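Long-range contact in monovalent Na+/H+ antiporter subunit A (Dietzia sp. DQ12-45-1b, PDB 7D3U), which probably takes part in exchanging sodium ions for protons across the cell membrane, as one subunit of the multisubunit Mrp antiporter complex: residues L667-R672 and A765-V771. Residue numbers count along the deposited sequence, not the author numbering.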
ATOM      1  N   LEU B 667     -11.478  26.728   6.148  1.00 71.09           N
ATOM      2  CA  LEU B 667     -12.852  26.753   6.619  1.00 71.09           C
ATOM      3  C   LEU B 667     -13.629  27.937   6.077  1.00 71.09           C
ATOM      4  O   LEU B 667     -14.863  27.900   6.066  1.00 71.09           O
ATOM      5  CB  LEU B 667     -12.892  26.789   8.149  1.00 71.09           C
ATOM      6  CG  LEU B 667     -12.760  25.452   8.876  1.00 71.09           C
ATOM      7  CD1 LEU B 667     -13.143  25.605  10.332  1.00 71.09           C
ATOM      8  CD2 LEU B 667     -13.607  24.396   8.204  1.00 71.09           C
ATOM      9  N   GLN B 668     -12.938  28.989   5.638  1.00 75.80           N
ATOM     10  CA  GLN B 668     -13.628  30.072   4.951  1.00 75.80           C
ATOM     11  C   GLN B 668     -14.244  29.629   3.630  1.00 75.80           C
ATOM     12  O   GLN B 668     -14.969  30.415   3.013  1.00 75.80           O
ATOM     13  CB  GLN B 668     -12.669  31.237   4.709  1.00 75.80           C
ATOM     14  CG  GLN B 668     -11.751  31.041   3.522  1.00 75.80           C
ATOM     15  CD  GLN B 668     -10.658  32.081   3.465  1.00 75.80           C
ATOM     16  OE1 GLN B 668     -10.421  32.799   4.433  1.00 75.80           O
ATOM     17  NE2 GLN B 668      -9.983  32.168   2.327  1.00 75.80           N
ATOM     18  N   ARG B 669     -13.978  28.399   3.187  1.00 74.45           N
ATOM     19  CA  ARG B 669     -14.532  27.871   1.948  1.00 74.45           C
ATOM     20  C   ARG B 669     -15.641  26.852   2.167  1.00 74.45           C
ATOM     21  O   ARG B 669     -16.383  26.558   1.225  1.00 74.45           O
ATOM     22  CB  ARG B 669     -13.428  27.218   1.112  1.00 74.45           C
ATOM     23  CG  ARG B 669     -12.137  28.003   1.078  1.00 74.45           C
ATOM     24  CD  ARG B 669     -11.065  27.262   0.307  1.00 74.45           C
ATOM     25  NE  ARG B 669     -10.457  28.106  -0.713  1.00 74.45           N
ATOM     26  CZ  ARG B 669      -9.510  29.004  -0.471  1.00 74.45           C
ATOM     27  NH1 ARG B 669      -9.058  29.175   0.762  1.00 74.45           N
ATOM     28  NH2 ARG B 669      -9.014  29.731  -1.460  1.00 74.45           N
ATOM     29  N   LEU B 670     -15.766  26.313   3.365  1.00 73.15           N
ATOM     30  CA  LEU B 670     -16.705  25.254   3.694  1.00 73.15           C
ATOM     31  C   LEU B 670     -17.894  25.811   4.462  1.00 73.15           C
ATOM     32  O   LEU B 670     -17.839  26.926   4.988  1.00 73.15           O
ATOM     33  CB  LEU B 670     -15.999  24.175   4.521  1.00 73.15           C
ATOM     34  CG  LEU B 670     -14.801  23.522   3.835  1.00 73.15           C
ATOM     35  CD1 LEU B 670     -13.991  22.726   4.830  1.00 73.15           C
ATOM     36  CD2 LEU B 670     -15.261  22.638   2.696  1.00 73.15           C
ATOM     37  N   PRO B 671     -18.998  25.066   4.541  1.00 77.25           N
ATOM     38  CA  PRO B 671     -20.177  25.565   5.258  1.00 77.25           C
ATOM     39  C   PRO B 671     -19.888  25.805   6.732  1.00 77.25           C
ATOM     40  O   PRO B 671     -18.828  25.470   7.262  1.00 77.25           O
ATOM     41  CB  PRO B 671     -21.214  24.452   5.064  1.00 77.25           C
ATOM     42  CG  PRO B 671     -20.426  23.253   4.656  1.00 77.25           C
ATOM     43  CD  PRO B 671     -19.288  23.793   3.861  1.00 77.25           C
ATOM     44  N   ARG B 672     -20.875  26.398   7.405  1.00 83.58           N
ATOM     45  CA  ARG B 672     -20.678  26.855   8.775  1.00 83.58           C
ATOM     46  C   ARG B 672     -20.831  25.736   9.793  1.00 83.58           C
ATOM     47  O   ARG B 672     -20.207  25.787  10.857  1.00 83.58           O
ATOM     48  CB  ARG B 672     -21.661  27.980   9.096  1.00 83.58           C
ATOM     49  CG  ARG B 672     -21.451  29.235   8.273  1.00 83.58           C
ATOM     50  CD  ARG B 672     -21.753  30.480   9.086  1.00 83.58           C
ATOM     51  NE  ARG B 672     -20.979  31.627   8.625  1.00 83.58           N
ATOM     52  CZ  ARG B 672     -20.913  32.788   9.268  1.00 83.58           C
ATOM     53  NH1 ARG B 672     -21.578  32.959  10.403  1.00 83.58           N
ATOM     54  NH2 ARG B 672     -20.184  33.780   8.774  1.00 83.58           N
ATOM     55  N   ALA B 765      -9.311  24.845  -5.878  1.00 75.54           N
ATOM     56  CA  ALA B 765      -9.854  24.853  -4.531  1.00 75.54           C
ATOM     57  C   ALA B 765     -11.239  25.487  -4.533  1.00 75.54           C
ATOM     58  O   ALA B 765     -11.573  26.298  -5.399  1.00 75.54           O
ATOM     59  CB  ALA B 765      -8.926  25.612  -3.584  1.00 75.54           C
ATOM     60  N   LEU B 766     -12.054  25.093  -3.561  1.00 74.72           N
ATOM     61  CA  LEU B 766     -13.383  25.669  -3.440  1.00 74.72           C
ATOM     62  C   LEU B 766     -13.279  27.182  -3.270  1.00 74.72           C
ATOM     63  O   LEU B 766     -12.410  27.667  -2.539  1.00 74.72           O
ATOM     64  CB  LEU B 766     -14.127  25.064  -2.250  1.00 74.72           C
ATOM     65  CG  LEU B 766     -14.435  23.572  -2.318  1.00 74.72           C
ATOM     66  CD1 LEU B 766     -15.412  23.192  -1.224  1.00 74.72           C
ATOM     67  CD2 LEU B 766     -14.990  23.215  -3.680  1.00 74.72           C
ATOM     68  N   PRO B 767     -14.133  27.955  -3.934  1.00 78.64           N
ATOM     69  CA  PRO B 767     -14.107  29.404  -3.732  1.00 78.64           C
ATOM     70  C   PRO B 767     -14.602  29.755  -2.342  1.00 78.64           C
ATOM     71  O   PRO B 767     -15.368  29.010  -1.727  1.00 78.64           O
ATOM     72  CB  PRO B 767     -15.058  29.936  -4.814  1.00 78.64           C
ATOM     73  CG  PRO B 767     -15.306  28.775  -5.738  1.00 78.64           C
ATOM     74  CD  PRO B 767     -15.162  27.553  -4.902  1.00 78.64           C
ATOM     75  N   ARG B 768     -14.140  30.897  -1.842  1.00 82.74           N
ATOM     76  CA  ARG B 768     -14.551  31.349  -0.520  1.00 82.74           C
ATOM     77  C   ARG B 768     -16.065  31.493  -0.475  1.00 82.74           C
ATOM     78  O   ARG B 768     -16.657  32.183  -1.311  1.00 82.74           O
ATOM     79  CB  ARG B 768     -13.868  32.670  -0.175  1.00 82.74           C
ATOM     80  CG  ARG B 768     -14.567  33.457   0.911  1.00 82.74           C
ATOM     81  CD  ARG B 768     -13.721  34.626   1.377  1.00 82.74           C
ATOM     82  NE  ARG B 768     -12.872  35.150   0.313  1.00 82.74           N
ATOM     83  CZ  ARG B 768     -11.557  35.306   0.419  1.00 82.74           C
ATOM     84  NH1 ARG B 768     -10.939  34.977   1.543  1.00 82.74           N
ATOM     85  NH2 ARG B 768     -10.861  35.792  -0.597  1.00 82.74           N
ATOM     86  N   ARG B 769     -16.688  30.820   0.490  1.00 85.73           N
ATOM     87  CA  ARG B 769     -18.141  30.728   0.531  1.00 85.73           C
ATOM     88  C   ARG B 769     -18.771  32.112   0.626  1.00 85.73           C
ATOM     89  O   ARG B 769     -18.352  32.955   1.423  1.00 85.73           O
ATOM     90  CB  ARG B 769     -18.573  29.856   1.710  1.00 85.73           C
ATOM     91  CG  ARG B 769     -19.877  30.264   2.364  1.00 85.73           C
ATOM     92  CD  ARG B 769     -20.111  29.476   3.639  1.00 85.73           C
ATOM     93  NE  ARG B 769     -18.993  29.599   4.568  1.00 85.73           N
ATOM     94  CZ  ARG B 769     -18.962  30.442   5.592  1.00 85.73           C
ATOM     95  NH1 ARG B 769     -17.903  30.487   6.389  1.00 85.73           N
ATOM     96  NH2 ARG B 769     -19.991  31.245   5.820  1.00 85.73           N
ATOM     97  N   ASP B 770     -19.784  32.343  -0.206  1.00 93.21           N
ATOM     98  CA  ASP B 770     -20.426  33.651  -0.330  1.00 93.21           C
ATOM     99  C   ASP B 770     -21.330  33.873   0.874  1.00 93.21           C
ATOM    100  O   ASP B 770     -22.516  33.540   0.862  1.00 93.21           O
ATOM    101  CB  ASP B 770     -21.212  33.741  -1.630  1.00 93.21           C
ATOM    102  CG  ASP B 770     -20.315  33.818  -2.847  1.00 93.21           C
ATOM    103  OD1 ASP B 770     -19.107  34.086  -2.678  1.00 93.21           O
ATOM    104  OD2 ASP B 770     -20.815  33.606  -3.973  1.00 93.21           O
ATOM    105  N   VAL B 771     -20.767  34.447   1.928  1.00 97.61           N
ATOM    106  CA  VAL B 771     -21.582  34.771   3.103  1.00 97.61           C
ATOM    107  C   VAL B 771     -22.420  36.013   2.807  1.00 97.61           C
ATOM    108  O   VAL B 771     -21.895  37.001   2.263  1.00 97.61           O
ATOM    109  CB  VAL B 771     -20.690  34.963   4.339  1.00 97.61           C
ATOM    110  CG1 VAL B 771     -19.820  36.211   4.225  1.00 97.61           C
ATOM    111  CG2 VAL B 771     -21.541  35.022   5.601  1.00 97.61           C
TER
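Four arginines crowd this junction, and two of them bring like charges together: Arg672 NE lies 3.0 Å from Arg769 NH2, a pair of donors that cannot bond to each other. The contact joins two interhelical loops at one end of the helical membrane domain, where the MbhD-like part of the chain, just past helix 646-667, meets the extended loop after helix 739-762, within the MbhE-like part. Residues 765-771 run across the turn that follows the helix, and Arg669 CA and Arg768 CA come within 4.3 Å. Backbone carbonyls hold the crossing together. Arg769 N donates to Gln668 O (3.1 Å); the CA-to-CB bond of Arg769 points toward the turn, and its NE donates to Leu670 O (2.9 Å). Arg672 stays close to this guanidinium, with its CG over one face, while its own NH1 is hydrogen-bonded to Ser95 of the neighbouring subunit G. Similarly, Arg768, whose NH1 sits beside the amide of Gln668 without bonding it, makes a salt bridge with Asp841. Subunits C and F pack around both loops. One apolar contact, Leu670 CD2 to Leu766 CD1 at 4.0 Å, adds to the polar ones. Arg669 binds the C-terminal region through NH1 to Leu912 O, and its NE donates a short 2.7 Å hydrogen bond to Leu766 O.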